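Local coordinates for protein orotidine 5'-phosphate decarboxylase (Methanocaldococcus jannaschii, PDB 4LUI) that probably catalyses the decarboxylation of orotidine 5'-monophosphate to uridine 5'-monophosphate, the last step of de novo UMP synthesis, at residues D160-S166 with L181-P186; P22-A27 with N205-G211; R33-L37 with E63-I68. All coordinates share one frame; numbering follows the deposited sequence.

Interaction 1 of 3, residues D160-S166 with L181-P186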
ATOM      1  N   ASP B 160     -12.306 -12.496  -5.018  1.00 14.73           N
ATOM      2  CA  ASP B 160     -12.326 -12.958  -6.401  1.00 16.30           C
ATOM      3  C   ASP B 160     -11.120 -13.805  -6.783  1.00 17.80           C
ATOM      4  O   ASP B 160     -11.221 -14.667  -7.664  1.00 19.72           O
ATOM      5  CB  ASP B 160     -12.455 -11.768  -7.351  1.00 15.92           C
ATOM      6  CG  ASP B 160     -13.739 -11.014  -7.146  1.00 22.59           C
ATOM      7  OD1 ASP B 160     -14.739 -11.355  -7.811  1.00 29.62           O
ATOM      8  OD2 ASP B 160     -13.759 -10.105  -6.297  1.00 18.27           O
ATOM      9  N   ALA B 161      -9.980 -13.540  -6.143  1.00 15.53           N
ATOM     10  CA  ALA B 161      -8.743 -14.253  -6.445  1.00 13.52           C
ATOM     11  C   ALA B 161      -7.726 -14.005  -5.350  1.00 16.50           C
ATOM     12  O   ALA B 161      -7.902 -13.110  -4.521  1.00 15.76           O
ATOM     13  CB  ALA B 161      -8.166 -13.796  -7.793  1.00 15.36           C
ATOM     14  N   ILE B 162      -6.653 -14.787  -5.353  1.00 13.00           N
ATOM     15  CA  ILE B 162      -5.543 -14.529  -4.440  1.00 13.16           C
ATOM     16  C   ILE B 162      -4.240 -14.385  -5.213  1.00 13.20           C
ATOM     17  O   ILE B 162      -4.101 -14.877  -6.349  1.00 14.60           O
ATOM     18  CB  ILE B 162      -5.395 -15.651  -3.393  1.00 16.89           C
ATOM     19  CG1 ILE B 162      -5.181 -17.000  -4.070  1.00 19.21           C
ATOM     20  CG2 ILE B 162      -6.631 -15.717  -2.508  1.00 17.38           C
ATOM     21  CD1 ILE B 162      -4.876 -18.113  -3.082  1.00 20.28           C
ATOM     22  N   VAL B 163      -3.284 -13.711  -4.577  1.00 12.52           N
ATOM     23  CA  VAL B 163      -1.937 -13.549  -5.111  1.00 11.74           C
ATOM     24  C   VAL B 163      -1.017 -14.376  -4.226  1.00 12.44           C
ATOM     25  O   VAL B 163      -1.046 -14.242  -3.009  1.00 14.58           O
ATOM     26  CB  VAL B 163      -1.497 -12.080  -5.048  1.00 16.41           C
ATOM     27  CG1 VAL B 163      -0.013 -11.955  -5.352  1.00 22.92           C
ATOM     28  CG2 VAL B 163      -2.303 -11.252  -6.013  1.00 18.25           C
ATOM     29  N   ALA B 164      -0.227 -15.248  -4.840  1.00 13.99           N
ATOM     30  CA  ALA B 164       0.682 -16.119  -4.104  1.00 15.92           C
ATOM     31  C   ALA B 164       1.829 -16.528  -5.026  1.00 17.09           C
ATOM     32  O   ALA B 164       1.701 -16.458  -6.253  1.00 17.06           O
ATOM     33  CB  ALA B 164      -0.062 -17.347  -3.571  1.00 18.84           C
ATOM     34  N   PRO B 165       2.972 -16.914  -4.446  1.00 17.08           N
ATOM     35  CA  PRO B 165       4.160 -17.237  -5.242  1.00 15.86           C
ATOM     36  C   PRO B 165       4.141 -18.619  -5.885  1.00 16.91           C
ATOM     37  O   PRO B 165       3.402 -19.509  -5.451  1.00 16.94           O
ATOM     38  CB  PRO B 165       5.297 -17.186  -4.207  1.00 19.77           C
ATOM     39  CG  PRO B 165       4.746 -16.427  -3.055  1.00 21.44           C
ATOM     40  CD  PRO B 165       3.302 -16.796  -3.015  1.00 19.55           C
ATOM     41  N   SER B 166       4.994 -18.783  -6.897  1.00 17.24           N
ATOM     42  CA  SER B 166       5.162 -20.043  -7.610  1.00 16.47           C
ATOM     43  C   SER B 166       6.583 -20.606  -7.442  1.00 21.16           C
ATOM     44  O   SER B 166       7.020 -21.467  -8.213  1.00 18.80           O
ATOM     45  CB  SER B 166       4.869 -19.828  -9.098  1.00 12.98           C
ATOM     46  OG  SER B 166       5.671 -18.766  -9.610  1.00 15.52           O
ATOM     47  N   LEU B 181      -9.834 -20.798  -4.883  1.00 17.94           N
ATOM     48  CA  LEU B 181     -10.099 -19.571  -5.612  1.00 20.44           C
ATOM     49  C   LEU B 181      -9.069 -19.440  -6.722  1.00 23.41           C
ATOM     50  O   LEU B 181      -7.998 -20.055  -6.650  1.00 20.09           O
ATOM     51  CB  LEU B 181      -9.944 -18.367  -4.673  1.00 18.18           C
ATOM     52  CG  LEU B 181     -11.039 -18.237  -3.618  1.00 17.49           C
ATOM     53  CD1 LEU B 181     -10.640 -17.224  -2.572  1.00 23.35           C
ATOM     54  CD2 LEU B 181     -12.354 -17.848  -4.280  1.00 21.37           C
ATOM     55  N   PRO B 182      -9.372 -18.624  -7.744  1.00 15.37           N
ATOM     56  CA  PRO B 182      -8.341 -18.282  -8.729  1.00 17.62           C
ATOM     57  C   PRO B 182      -7.075 -17.725  -8.075  1.00 16.04           C
ATOM     58  O   PRO B 182      -7.149 -16.985  -7.086  1.00 15.47           O
ATOM     59  CB  PRO B 182      -9.015 -17.197  -9.569  1.00 18.73           C
ATOM     60  CG  PRO B 182     -10.470 -17.561  -9.509  1.00 16.60           C
ATOM     61  CD  PRO B 182     -10.673 -18.024  -8.088  1.00 15.46           C
ATOM     62  N   VAL B 183      -5.926 -18.090  -8.635  1.00 14.43           N
ATOM     63  CA  VAL B 183      -4.642 -17.635  -8.138  1.00 13.42           C
ATOM     64  C   VAL B 183      -3.964 -16.838  -9.233  1.00 13.18           C
ATOM     65  O   VAL B 183      -4.066 -17.182 -10.425  1.00 15.74           O
ATOM     66  CB  VAL B 183      -3.743 -18.827  -7.760  1.00 17.56           C
ATOM     67  CG1 VAL B 183      -2.430 -18.336  -7.175  1.00 26.45           C
ATOM     68  CG2 VAL B 183      -4.451 -19.705  -6.757  1.00 20.85           C
ATOM     69  N   ILE B 184      -3.300 -15.766  -8.813  1.00 13.62           N
ATOM     70  CA  ILE B 184      -2.465 -14.925  -9.661  1.00 13.80           C
ATOM     71  C   ILE B 184      -1.027 -15.129  -9.170  1.00 11.94           C
ATOM     72  O   ILE B 184      -0.718 -14.855  -8.007  1.00 15.27           O
ATOM     73  CB  ILE B 184      -2.875 -13.462  -9.500  1.00 15.36           C
ATOM     74  CG1 ILE B 184      -4.326 -13.280  -9.970  1.00 18.55           C
ATOM     75  CG2 ILE B 184      -1.943 -12.551 -10.267  1.00 15.62           C
ATOM     76  CD1 ILE B 184      -4.996 -12.017  -9.414  1.00 18.82           C
ATOM     77  N   THR B 185      -0.164 -15.643 -10.040  1.00 11.23           N
ATOM     78  CA  THR B 185       1.160 -16.096  -9.616  1.00 11.63           C
ATOM     79  C   THR B 185       2.190 -15.876 -10.733  1.00 11.30           C
ATOM     80  O   THR B 185       1.836 -15.847 -11.908  1.00 13.25           O
ATOM     81  CB  THR B 185       1.099 -17.590  -9.211  1.00 15.46           C
ATOM     82  OG1 THR B 185       2.283 -17.950  -8.489  1.00 15.30           O
ATOM     83  CG2 THR B 185       0.959 -18.498 -10.423  1.00 14.18           C
ATOM     84  N   PRO B 186       3.474 -15.704 -10.384  1.00 13.39           N
ATOM     85  CA  PRO B 186       4.423 -15.507 -11.489  1.00 15.22           C
ATOM     86  C   PRO B 186       4.538 -16.725 -12.389  1.00 16.18           C
ATOM     87  O   PRO B 186       4.578 -17.853 -11.902  1.00 15.06           O
ATOM     88  CB  PRO B 186       5.754 -15.276 -10.765  1.00 15.59           C
ATOM     89  CG  PRO B 186       5.355 -14.718  -9.448  1.00 14.31           C
ATOM     90  CD  PRO B 186       4.100 -15.465  -9.073  1.00 15.01           C
TER

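Interaction 2 of 3, residues P22-A27 with N205-G211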
ATOM      1  N   PRO B  22      -3.871 -20.922 -18.259  1.00 21.28           N
ATOM      2  CA  PRO B  22      -4.127 -19.696 -17.494  1.00 19.91           C
ATOM      3  C   PRO B  22      -4.074 -18.432 -18.347  1.00 17.69           C
ATOM      4  O   PRO B  22      -3.537 -18.436 -19.459  1.00 18.53           O
ATOM      5  CB  PRO B  22      -3.007 -19.686 -16.445  1.00 20.27           C
ATOM      6  CG  PRO B  22      -1.946 -20.560 -17.000  1.00 23.08           C
ATOM      7  CD  PRO B  22      -2.655 -21.616 -17.801  1.00 24.03           C
ATOM      8  N   LYS B  23      -4.656 -17.361 -17.818  1.00 17.29           N
ATOM      9  CA  LYS B  23      -4.610 -16.056 -18.454  1.00 17.14           C
ATOM     10  C   LYS B  23      -3.227 -15.431 -18.254  1.00 18.49           C
ATOM     11  O   LYS B  23      -2.537 -15.734 -17.287  1.00 16.78           O
ATOM     12  CB  LYS B  23      -5.694 -15.157 -17.865  1.00 17.78           C
ATOM     13  CG  LYS B  23      -7.105 -15.619 -18.255  1.00 18.55           C
ATOM     14  CD  LYS B  23      -8.184 -14.736 -17.662  1.00 23.78           C
ATOM     15  CE  LYS B  23      -8.566 -15.179 -16.269  1.00 22.29           C
ATOM     16  NZ  LYS B  23      -9.781 -14.448 -15.784  1.00 25.95           N
ATOM     17  N   LEU B  24      -2.820 -14.569 -19.181  1.00 15.08           N
ATOM     18  CA  LEU B  24      -1.537 -13.893 -19.072  1.00 14.35           C
ATOM     19  C   LEU B  24      -1.735 -12.470 -18.563  1.00 14.34           C
ATOM     20  O   LEU B  24      -2.448 -11.674 -19.178  1.00 15.06           O
ATOM     21  CB  LEU B  24      -0.826 -13.876 -20.430  1.00 12.97           C
ATOM     22  CG  LEU B  24       0.463 -13.063 -20.502  1.00 13.44           C
ATOM     23  CD1 LEU B  24       1.516 -13.637 -19.555  1.00 16.60           C
ATOM     24  CD2 LEU B  24       0.984 -13.048 -21.941  1.00 16.63           C
ATOM     25  N   MET B  25      -1.108 -12.158 -17.432  1.00 11.57           N
ATOM     26  CA  MET B  25      -1.215 -10.839 -16.824  1.00 12.11           C
ATOM     27  C   MET B  25       0.127 -10.151 -16.913  1.00 13.11           C
ATOM     28  O   MET B  25       1.125 -10.674 -16.425  1.00 13.87           O
ATOM     29  CB  MET B  25      -1.650 -10.950 -15.355  1.00 12.87           C
ATOM     30  CG  MET B  25      -1.752  -9.590 -14.655  1.00 13.59           C
ATOM     31  SD  MET B  25      -2.232  -9.754 -12.922  1.00 16.05           S
ATOM     32  CE  MET B  25      -3.903 -10.350 -13.096  1.00 19.23           C
ATOM     33  N   LEU B  26       0.154  -8.979 -17.543  1.00 12.48           N
ATOM     34  CA  LEU B  26       1.384  -8.199 -17.630  1.00 11.53           C
ATOM     35  C   LEU B  26       1.554  -7.328 -16.393  1.00 11.29           C
ATOM     36  O   LEU B  26       0.659  -6.536 -16.080  1.00 12.23           O
ATOM     37  CB  LEU B  26       1.361  -7.308 -18.893  1.00 11.85           C
ATOM     38  CG  LEU B  26       2.504  -6.280 -19.011  1.00 12.94           C
ATOM     39  CD1 LEU B  26       3.856  -6.983 -19.071  1.00 16.28           C
ATOM     40  CD2 LEU B  26       2.308  -5.360 -20.222  1.00 17.70           C
ATOM     41  N   ALA B  27       2.687  -7.468 -15.701  1.00 13.57           N
ATOM     42  CA  ALA B  27       3.028  -6.546 -14.620  1.00 11.27           C
ATOM     43  C   ALA B  27       3.716  -5.343 -15.252  1.00 12.50           C
ATOM     44  O   ALA B  27       4.894  -5.409 -15.619  1.00 13.38           O
ATOM     45  CB  ALA B  27       3.937  -7.223 -13.559  1.00 10.80           C
ATOM     46  N   ASN B 205      -9.045 -20.045 -15.198  1.00 20.77           N
ATOM     47  CA  ASN B 205      -9.422 -18.974 -14.285  1.00 16.48           C
ATOM     48  C   ASN B 205      -8.274 -18.434 -13.447  1.00 17.97           C
ATOM     49  O   ASN B 205      -8.432 -17.436 -12.740  1.00 17.44           O
ATOM     50  CB  ASN B 205     -10.584 -19.411 -13.409  1.00 21.21           C
ATOM     51  CG  ASN B 205     -11.849 -19.598 -14.211  1.00 23.74           C
ATOM     52  OD1 ASN B 205     -12.283 -18.682 -14.917  1.00 26.27           O
ATOM     53  ND2 ASN B 205     -12.418 -20.789 -14.155  1.00 22.95           N
ATOM     54  N   ASP B 206      -7.112 -19.073 -13.542  1.00 16.42           N
ATOM     55  CA  ASP B 206      -5.904 -18.533 -12.911  1.00 17.30           C
ATOM     56  C   ASP B 206      -5.186 -17.563 -13.852  1.00 17.75           C
ATOM     57  O   ASP B 206      -5.495 -17.502 -15.046  1.00 17.68           O
ATOM     58  CB  ASP B 206      -4.958 -19.671 -12.519  1.00 14.46           C
ATOM     59  CG  ASP B 206      -5.585 -20.635 -11.522  1.00 16.07           C
ATOM     60  OD1 ASP B 206      -6.278 -20.170 -10.596  1.00 18.53           O
ATOM     61  OD2 ASP B 206      -5.384 -21.855 -11.669  1.00 20.84           O
ATOM     62  N   TYR B 207      -4.238 -16.806 -13.305  1.00 15.22           N
ATOM     63  CA  TYR B 207      -3.404 -15.913 -14.106  1.00 15.66           C
ATOM     64  C   TYR B 207      -1.939 -16.191 -13.817  1.00 15.55           C
ATOM     65  O   TYR B 207      -1.561 -16.435 -12.664  1.00 13.87           O
ATOM     66  CB  TYR B 207      -3.637 -14.447 -13.736  1.00 16.07           C
ATOM     67  CG  TYR B 207      -5.034 -13.892 -13.886  1.00 18.56           C
ATOM     68  CD1 TYR B 207      -6.043 -14.231 -12.979  1.00 17.78           C
ATOM     69  CD2 TYR B 207      -5.328 -12.974 -14.888  1.00 16.94           C
ATOM     70  CE1 TYR B 207      -7.317 -13.698 -13.094  1.00 20.24           C
ATOM     71  CE2 TYR B 207      -6.602 -12.429 -15.010  1.00 17.68           C
ATOM     72  CZ  TYR B 207      -7.587 -12.794 -14.102  1.00 20.10           C
ATOM     73  OH  TYR B 207      -8.854 -12.269 -14.213  1.00 25.95           O
ATOM     74  N   VAL B 208      -1.109 -16.140 -14.852  1.00 13.42           N
ATOM     75  CA  VAL B 208       0.330 -16.089 -14.637  1.00 14.49           C
ATOM     76  C   VAL B 208       0.824 -14.689 -14.970  1.00 14.02           C
ATOM     77  O   VAL B 208       0.371 -14.066 -15.938  1.00 16.68           O
ATOM     78  CB  VAL B 208       1.118 -17.144 -15.456  1.00 19.97           C
ATOM     79  CG1 VAL B 208       0.886 -18.545 -14.895  1.00 21.12           C
ATOM     80  CG2 VAL B 208       0.752 -17.073 -16.941  1.00 22.13           C
ATOM     81  N   ILE B 209       1.740 -14.201 -14.148  1.00 12.12           N
ATOM     82  CA  ILE B 209       2.282 -12.853 -14.305  1.00 13.36           C
ATOM     83  C   ILE B 209       3.620 -12.904 -15.023  1.00 15.67           C
ATOM     84  O   ILE B 209       4.489 -13.708 -14.686  1.00 14.77           O
ATOM     85  CB  ILE B 209       2.537 -12.191 -12.953  1.00 14.24           C
ATOM     86  CG1 ILE B 209       1.267 -12.153 -12.100  1.00 19.60           C
ATOM     87  CG2 ILE B 209       3.080 -10.775 -13.140  1.00 15.11           C
ATOM     88  CD1 ILE B 209       1.564 -11.732 -10.663  1.00 19.35           C
ATOM     89  N   VAL B 210       3.790 -12.021 -15.996  1.00 11.99           N
ATOM     90  CA  VAL B 210       5.095 -11.770 -16.607  1.00 13.73           C
ATOM     91  C   VAL B 210       5.306 -10.268 -16.565  1.00 13.23           C
ATOM     92  O   VAL B 210       4.371  -9.499 -16.805  1.00 15.39           O
ATOM     93  CB  VAL B 210       5.151 -12.286 -18.057  1.00 12.62           C
ATOM     94  CG1 VAL B 210       6.485 -11.948 -18.712  1.00 14.49           C
ATOM     95  CG2 VAL B 210       4.905 -13.798 -18.090  1.00 13.33           C
ATOM     96  N   GLY B 211       6.523  -9.854 -16.237  1.00 15.56           N
ATOM     97  CA  GLY B 211       6.822  -8.442 -16.088  1.00 16.30           C
ATOM     98  C   GLY B 211       7.959  -7.975 -16.978  1.00 15.47           C
ATOM     99  O   GLY B 211       7.779  -7.745 -18.185  1.00 14.31           O
TER
HETATM  100  O   HOH W   1     -10.323 -15.370 -13.066  1.00 22.53           O

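Interaction 3 of 3, residues R33-L37 with E63-I68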
ATOM      1  N   ARG B  33       4.756   7.347 -18.100  1.00 29.21           N
ATOM      2  CA  ARG B  33       3.413   7.057 -18.591  1.00 31.97           C
ATOM      3  C   ARG B  33       3.379   6.849 -20.105  1.00 27.35           C
ATOM      4  O   ARG B  33       2.600   6.023 -20.582  1.00 24.47           O
ATOM      5  CB  ARG B  33       2.394   8.108 -18.138  1.00 38.38           C
ATOM      6  CG  ARG B  33       2.463   9.412 -18.889  1.00 37.72           C
ATOM      7  CD  ARG B  33       1.441  10.414 -18.365  1.00 37.66           C
ATOM      8  NE  ARG B  33       0.057  10.050 -18.664  1.00 28.96           N
ATOM      9  CZ  ARG B  33      -0.496  10.139 -19.870  1.00 34.74           C
ATOM     10  NH1 ARG B  33       0.219  10.555 -20.906  1.00 37.06           N
ATOM     11  NH2 ARG B  33      -1.765   9.802 -20.046  1.00 39.82           N
ATOM     12  N   ASP B  34       4.230   7.566 -20.843  1.00 27.08           N
ATOM     13  CA  ASP B  34       4.340   7.392 -22.296  1.00 21.62           C
ATOM     14  C   ASP B  34       4.793   5.969 -22.617  1.00 22.18           C
ATOM     15  O   ASP B  34       4.238   5.304 -23.498  1.00 21.40           O
ATOM     16  CB  ASP B  34       5.347   8.376 -22.908  1.00 29.43           C
ATOM     17  CG  ASP B  34       4.895   9.823 -22.814  1.00 37.26           C
ATOM     18  OD1 ASP B  34       3.688  10.066 -22.589  1.00 34.94           O
ATOM     19  OD2 ASP B  34       5.758  10.717 -22.979  1.00 39.28           O
ATOM     20  N   ARG B  35       5.816   5.514 -21.902  1.00 21.60           N
ATOM     21  CA  ARG B  35       6.326   4.163 -22.091  1.00 22.72           C
ATOM     22  C   ARG B  35       5.239   3.136 -21.780  1.00 16.66           C
ATOM     23  O   ARG B  35       5.067   2.162 -22.508  1.00 16.41           O
ATOM     24  CB  ARG B  35       7.545   3.931 -21.201  1.00 21.84           C
ATOM     25  CG  ARG B  35       8.136   2.538 -21.282  1.00 22.68           C
ATOM     26  CD  ARG B  35       8.739   2.235 -22.648  1.00 25.86           C
ATOM     27  NE  ARG B  35       9.316   0.886 -22.675  1.00 26.59           N
ATOM     28  CZ  ARG B  35       9.615   0.217 -23.783  1.00 28.00           C
ATOM     29  NH1 ARG B  35       9.398   0.760 -24.975  1.00 28.04           N
ATOM     30  NH2 ARG B  35      10.122  -1.007 -23.701  1.00 31.35           N
ATOM     31  N   ALA B  36       4.516   3.363 -20.684  1.00 14.75           N
ATOM     32  CA  ALA B  36       3.440   2.469 -20.271  1.00 13.64           C
ATOM     33  C   ALA B  36       2.391   2.377 -21.370  1.00 17.83           C
ATOM     34  O   ALA B  36       1.925   1.295 -21.716  1.00 17.41           O
ATOM     35  CB  ALA B  36       2.813   2.961 -18.968  1.00 14.34           C
ATOM     36  N   LEU B  37       2.037   3.518 -21.942  1.00 16.85           N
ATOM     37  CA  LEU B  37       0.992   3.530 -22.957  1.00 19.64           C
ATOM     38  C   LEU B  37       1.465   2.866 -24.247  1.00 21.16           C
ATOM     39  O   LEU B  37       0.685   2.202 -24.932  1.00 25.27           O
ATOM     40  CB  LEU B  37       0.517   4.960 -23.216  1.00 16.31           C
ATOM     41  CG  LEU B  37      -0.303   5.528 -22.053  1.00 19.08           C
ATOM     42  CD1 LEU B  37      -0.706   6.976 -22.295  1.00 23.91           C
ATOM     43  CD2 LEU B  37      -1.537   4.666 -21.775  1.00 26.08           C
ATOM     44  N   GLU B  63      -5.449   8.958 -13.613  1.00 16.50           N
ATOM     45  CA  GLU B  63      -5.677   9.243 -15.031  1.00 22.18           C
ATOM     46  C   GLU B  63      -5.030   8.175 -15.917  1.00 21.57           C
ATOM     47  O   GLU B  63      -5.581   7.812 -16.948  1.00 22.42           O
ATOM     48  CB  GLU B  63      -5.188  10.650 -15.429  1.00 25.36           C
ATOM     49  CG  GLU B  63      -3.675  10.874 -15.336  1.00 25.71           C
ATOM     50  CD  GLU B  63      -2.925  10.425 -16.586  1.00 29.65           C
ATOM     51  OE1 GLU B  63      -1.689  10.243 -16.515  1.00 29.75           O
ATOM     52  OE2 GLU B  63      -3.574  10.258 -17.640  1.00 30.80           O
ATOM     53  N   ILE B  64      -3.874   7.659 -15.496  1.00 20.98           N
ATOM     54  CA  ILE B  64      -3.159   6.674 -16.307  1.00 17.27           C
ATOM     55  C   ILE B  64      -3.940   5.361 -16.424  1.00 18.66           C
ATOM     56  O   ILE B  64      -3.891   4.695 -17.449  1.00 19.62           O
ATOM     57  CB  ILE B  64      -1.693   6.435 -15.802  1.00 20.52           C
ATOM     58  CG1 ILE B  64      -0.898   5.589 -16.798  1.00 19.04           C
ATOM     59  CG2 ILE B  64      -1.673   5.777 -14.430  1.00 19.65           C
ATOM     60  CD1 ILE B  64      -0.869   6.152 -18.205  1.00 22.72           C
ATOM     61  N   ILE B  65      -4.662   4.989 -15.368  1.00 15.76           N
ATOM     62  CA  ILE B  65      -5.508   3.801 -15.415  1.00 15.52           C
ATOM     63  C   ILE B  65      -6.645   3.993 -16.421  1.00 20.37           C
ATOM     64  O   ILE B  65      -6.949   3.100 -17.214  1.00 21.38           O
ATOM     65  CB  ILE B  65      -6.088   3.491 -14.027  1.00 14.52           C
ATOM     66  CG1 ILE B  65      -4.957   3.345 -13.006  1.00 17.29           C
ATOM     67  CG2 ILE B  65      -6.964   2.225 -14.080  1.00 19.09           C
ATOM     68  CD1 ILE B  65      -5.443   3.079 -11.593  1.00 17.79           C
ATOM     69  N   LYS B  66      -7.258   5.172 -16.381  1.00 19.40           N
ATOM     70  CA  LYS B  66      -8.293   5.564 -17.344  1.00 21.15           C
ATOM     71  C   LYS B  66      -7.771   5.458 -18.771  1.00 26.66           C
ATOM     72  O   LYS B  66      -8.439   4.909 -19.646  1.00 30.30           O
ATOM     73  CB  LYS B  66      -8.766   6.999 -17.073  1.00 23.02           C
ATOM     74  CG  LYS B  66      -9.797   7.534 -18.079  1.00 27.76           C
ATOM     75  CD  LYS B  66     -10.306   8.943 -17.721  1.00 32.32           C
ATOM     76  CE  LYS B  66      -9.227  10.013 -17.884  1.00 36.40           C
ATOM     77  NZ  LYS B  66      -9.771  11.411 -17.796  1.00 40.58           N
ATOM     78  N   GLU B  67      -6.565   5.971 -18.992  1.00 21.97           N
ATOM     79  CA  GLU B  67      -5.991   6.014 -20.338  1.00 23.32           C
ATOM     80  C   GLU B  67      -5.657   4.617 -20.831  1.00 26.18           C
ATOM     81  O   GLU B  67      -5.837   4.311 -22.006  1.00 26.98           O
ATOM     82  CB  GLU B  67      -4.735   6.884 -20.372  1.00 23.83           C
ATOM     83  CG  GLU B  67      -4.990   8.362 -20.191  1.00 28.33           C
ATOM     84  CD  GLU B  67      -5.867   8.944 -21.287  1.00 36.12           C
ATOM     85  OE1 GLU B  67      -5.620   8.645 -22.475  1.00 35.50           O
ATOM     86  OE2 GLU B  67      -6.807   9.697 -20.953  1.00 38.22           O
ATOM     87  N   ILE B  68      -5.148   3.784 -19.927  1.00 22.39           N
ATOM     88  CA  ILE B  68      -4.836   2.394 -20.242  1.00 28.00           C
ATOM     89  C   ILE B  68      -6.124   1.690 -20.667  1.00 37.33           C
ATOM     90  O   ILE B  68      -6.113   0.844 -21.566  1.00 36.00           O
ATOM     91  CB  ILE B  68      -4.130   1.673 -19.053  1.00 24.37           C
ATOM     92  CG1 ILE B  68      -2.674   2.128 -18.955  1.00 21.20           C
ATOM     93  CG2 ILE B  68      -4.178   0.159 -19.220  1.00 27.59           C
ATOM     94  CD1 ILE B  68      -1.929   1.626 -17.732  1.00 20.96           C
TER

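Interaction 1 of 3, residues D160-S166 with L181-P186
Ile162 pairs with Val183, and Val163 with Ile184, in a parallel beta ladder of the closed barrel; strands 161-163 and 183-186 are the two strands of a beta-alpha-beta unit joined through helix 169-179. Their short axes approach to 4.6 Å at an angle of 26°. Three backbone bonds fix the register, two of them from Ile162 N to Pro182 O and from Ile184 N to Ile162 O. The third and longest joins Ala164 N to Ile184 O at 3.2 Å.

The packing is close on the face that carries Ile162 and Val183. Ile162 CG1 lies between its own backbone N and carbonyl carbon (chi1 58°), which leads it to Val183 CG2, 3.9 Å away, and CD1 leans on the same methyl. Ile175 and Ala179 of helix 169-179 press on Ile162 as well. On the side of the sheet that carries Ile184, its CD1 meets Ala161 CB at 4.0 Å, and Ile129 of the preceding strand touches both side chains.

At the end with Asp160 and Leu181, both partly exposed, the side chains pack more loosely. Leu181 CD1 comes no nearer than 4.3 Å to Ile162 CG2, and the Asp160 carboxylate takes no part across the contact, its OD2 accepting a bond from Val128 N.

At the other end side-chain hydroxyls replace the backbone ladder, next to Pro186, a predicted substrate-binding residue. Thr185 OG1 donates to Ala164 O at 2.8 Å, and Ser166 OG donates to Pro186 O at 2.7 Å, from a position tilted 25° out of that carbonyl's plane.

Interaction 2 of 3, residues P22-A27 with N205-G211
The seam that closes the eight-stranded parallel barrel runs between strands 23-27 and 207-210, with Lys23 opposite Tyr207, Leu24 opposite Val208, Met25 opposite Ile209 and Leu26 opposite Val210. Five backbone hydrogen bonds are the evidence for this register, running from Lys23 N to Asp206 O through Met25 N to Val208 O, the shortest at 2.8 Å, and on to Ala27 N with Val210 O.

On the face bearing Lys23 and Met25, the Tyr207 ring is held between two aliphatic groups. Lys23 CE lies 3.7 Å from the ring centroid over one face, offset toward the rim, and Met25 CE lies 3.9 Å from the centroid over the opposite face; both are CH-pi contacts. The Met25 chain runs extended to SD and then bends (chi3 -67°), which turns its methyl onto the ring. Beyond CE, Lys23 NZ comes within 2.8 Å of Tyr207 OH, but this bond is weak; the hydroxyl has its stronger partner in Glu75. The same NZ donates to a water that in turn donates to Asn205 O, so a water bridges the ammonium to the loop that leads into strand 207-210.

The other face is aliphatic: Leu24 CD1 packs against Val210 CG2 at 3.7 Å, while Leu26 reaches Ile39 and Val43 of helix 33-43. Back on the Tyr207 and Met25 face, near the C-terminal strand ends, Ala27 CB touches Ile209 CG2 at 3.7 Å. Next comes Gly211, the N-cap residue of helix 212-215 and a predicted substrate-binding position. Joining the first strand directly to the eighth, with substrate-binding residues at the C-terminal ends, is the hallmark of the TIM barrel.

Interaction 3 of 3, residues R33-L37 with E63-I68
Arg33 and Leu37 of one helix reach across to Glu63, Ile64, Glu67 and Ile68 of another, and Arg33 can be traced atom by atom. Its CB rests on Ile64 CD1 at 3.8 Å. CG sits between the backbone N and the carbonyl carbon (chi1 76°), and CD comes to 3.6 Å from Glu63 OE1. A bend about the CG-CD bond then sets the guanidinium side-on to the Glu63 carboxylate: NE bonds to OE1 at 2.8 Å and NH2 to OE2 at 3.0 Å, each oxygen using its syn lone pair. The two planes are 36° apart, so this two-pronged salt bridge is twisted rather than flat. NH2 also has Glu67 CG at the guanidinium edge, 3.5 Å away, while NH1 makes a long salt bridge to Asp34 OD1 within its own helix.

These helices, 33-43 and 63-72, belong to the outer layer of the TIM barrel. The short segments run 10.8 Å apart and cross at -23°, nearly parallel. Glu63 OE1 has a second partner in Thr60 OG1, at the end of helix 54-60. With a leucine in place of Arg33, the Glu63 carboxylate would probably lose both of its bonds across the helices and be left without its charged mate.

One helical turn further along, the contact turns apolar. Leu37 CD2 packs against Ile64 CD1 at 3.9 Å and also meets Ile68 CG1 and Glu67 CB. Ile68 in turn touches Ile50 and Val52 of strand 49-53, while Glu67 directs OE2 to Lys70.

Interactions 1 and 2 belong to the barrel wall, the second buried and the first partly so; interaction 3 is partly buried in the peripheral helical coat, its centre about 17 Å from the centre of the chain against 7 and 8 Å. The strand pairs adjoin: 183-186 and 207-210 are neighbours in the sheet, probably bonded from Ile209 N to Thr185 O. Interaction 3 touches neither pair, though helix 33-43 follows strand 23-27. Backbone ladders and mostly aliphatic faces hold the wall, with hydroxyl bonds ending interaction 1 and a tyrosine sandwich in interaction 2, whereas the helices rely on side chains alone: a salt bridge at Arg33 and, a turn further on, apolar packing round Leu37.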